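Local coordinates for protein member of s1p family of ribosomal proteins (Pyrococcus furiosus, PDB 5YH1) that probably acts as an exonuclease on nucleic acids, the piece here being its manganese-binding DHH domain, at residues Leu202-Ala207 with Asp216-Leu221. Numbering follows the deposited sequence.
Sequences LATEVA and DRIKHL
Ile218 reaches helix 199-210 with the tip of its side chain, CD1 lying 3.7 Å from Ala207 CB and 3.9 Å from Thr204 CG2. These two residues are one helical turn apart, so the methyl meets a single side of the helix. Ile218 CG1 stands between the backbone N and the carbonyl carbon (chi1 70°), and an extended second torsion carries CD1 outward to that surface. Thr204 and Ile218 run past each other in opposite directions, and Thr204 CG2 also lies 3.8 Å from Ile218 O. That carbonyl accepts a 2.9 Å hydrogen bond from Leu221 N, closing a type I turn over residues 218-221. The turn sets Leu221 CB 3.8 Å from Thr204 OG1, the two side chains crossing at about a right angle. No hydrogen bond spans the segments: the buried Thr204 hydroxyl is bonded instead to Gly200 O in its own helix, and the same torsion (chi1 -64°) sets CG2 anti to the backbone N, facing Ile218. Within 216-221, Lys219 NZ bridges back to Asp216 OD1 at 3.0 Å, from above the carboxylate plane. The contact is buried, mostly apolar packing within the DHH-family N-terminal domain, the Thr204 side chain about 12 Å from the manganese ion. Helix 66-86 touches both segments, through Ala74 at Thr204 and Thr70 at Leu221, while Leu202 and Val206 join helix 199-210 to strand 158-161 of the parallel sheet and to helix 32-53.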
# COMPACT_ATOMS: atom_id res chain seq x y z
N LEU A 202 -19.81 9.95 -23.80
CA LEU A 202 -21.06 9.93 -23.02
C LEU A 202 -21.04 10.91 -21.85
O LEU A 202 -21.99 11.66 -21.64
CB LEU A 202 -21.30 8.55 -22.45
CG LEU A 202 -21.49 7.44 -23.46
CD1 LEU A 202 -21.40 6.08 -22.77
CD2 LEU A 202 -22.82 7.61 -24.19
N ALA A 203 -19.93 10.90 -21.11
CA ALA A 203 -19.83 11.69 -19.88
C ALA A 203 -19.78 13.17 -20.17
O ALA A 203 -20.29 13.98 -19.39
CB ALA A 203 -18.62 11.26 -19.08
N THR A 204 -19.12 13.54 -21.27
CA THR A 204 -19.10 14.94 -21.68
C THR A 204 -20.51 15.42 -22.01
O THR A 204 -20.91 16.50 -21.59
CB THR A 204 -18.14 15.17 -22.87
OG1 THR A 204 -16.80 14.89 -22.47
CG2 THR A 204 -18.22 16.61 -23.35
N GLU A 205 -21.29 14.60 -22.71
CA GLU A 205 -22.68 14.98 -23.02
C GLU A 205 -23.51 15.07 -21.73
O GLU A 205 -24.20 16.07 -21.51
CB GLU A 205 -23.34 14.04 -24.02
CG GLU A 205 -22.62 13.94 -25.37
CD GLU A 205 -22.70 15.20 -26.25
OE1 GLU A 205 -23.34 16.20 -25.87
OE2 GLU A 205 -22.10 15.19 -27.34
N VAL A 206 -23.39 14.08 -20.84
CA VAL A 206 -24.07 14.18 -19.55
C VAL A 206 -23.67 15.46 -18.83
O VAL A 206 -24.53 16.18 -18.30
CB VAL A 206 -23.83 12.96 -18.63
CG1 VAL A 206 -24.43 13.22 -17.24
CG2 VAL A 206 -24.44 11.70 -19.22
N ALA A 207 -22.37 15.76 -18.84
CA ALA A 207 -21.88 16.97 -18.18
C ALA A 207 -22.53 18.24 -18.71
O ALA A 207 -22.80 19.17 -17.96
CB ALA A 207 -20.36 17.06 -18.29
N ASP A 216 -18.06 25.00 -23.47
CA ASP A 216 -16.92 25.46 -24.26
C ASP A 216 -15.60 24.97 -23.67
O ASP A 216 -14.65 24.69 -24.39
CB ASP A 216 -16.92 26.99 -24.40
CG ASP A 216 -18.00 27.50 -25.36
OD1 ASP A 216 -18.60 26.72 -26.13
OD2 ASP A 216 -18.24 28.72 -25.36
N ARG A 217 -15.55 24.86 -22.35
CA ARG A 217 -14.37 24.37 -21.66
C ARG A 217 -14.08 22.89 -21.94
O ARG A 217 -12.93 22.51 -22.09
CB ARG A 217 -14.53 24.59 -20.15
CG ARG A 217 -13.28 24.31 -19.34
CD ARG A 217 -13.52 24.54 -17.87
NE ARG A 217 -13.72 25.95 -17.57
CZ ARG A 217 -12.76 26.87 -17.51
NH1 ARG A 217 -11.48 26.55 -17.71
NH2 ARG A 217 -13.08 28.13 -17.24
N ILE A 218 -15.12 22.07 -22.03
CA ILE A 218 -14.94 20.61 -22.12
C ILE A 218 -15.28 19.96 -23.46
O ILE A 218 -15.11 18.75 -23.61
CB ILE A 218 -15.77 19.87 -21.04
CG1 ILE A 218 -17.27 19.95 -21.31
CG2 ILE A 218 -15.46 20.42 -19.65
CD1 ILE A 218 -18.09 19.10 -20.37
N LYS A 219 -15.75 20.72 -24.44
CA LYS A 219 -16.25 20.11 -25.69
C LYS A 219 -15.20 19.38 -26.52
O LYS A 219 -15.54 18.58 -27.39
CB LYS A 219 -17.01 21.13 -26.56
CG LYS A 219 -16.18 22.31 -27.02
CD LYS A 219 -17.08 23.37 -27.62
CE LYS A 219 -16.28 24.57 -28.10
NZ LYS A 219 -17.22 25.62 -28.56
N HIS A 220 -13.92 19.64 -26.24
CA HIS A 220 -12.81 18.88 -26.84
C HIS A 220 -12.42 17.57 -26.13
O HIS A 220 -11.63 16.78 -26.66
CB HIS A 220 -11.57 19.78 -26.93
CG HIS A 220 -10.92 20.03 -25.60
ND1 HIS A 220 -11.47 20.87 -24.65
CD2 HIS A 220 -9.78 19.54 -25.07
CE1 HIS A 220 -10.69 20.89 -23.59
NE2 HIS A 220 -9.66 20.10 -23.82
N LEU A 221 -12.97 17.34 -24.94
CA LEU A 221 -12.62 16.14 -24.15
C LEU A 221 -12.96 14.83 -24.85
O LEU A 221 -12.17 13.88 -24.80
CB LEU A 221 -13.25 16.18 -22.76
CG LEU A 221 -12.75 17.31 -21.84
CD1 LEU A 221 -13.29 17.12 -20.43
CD2 LEU A 221 -11.24 17.39 -21.80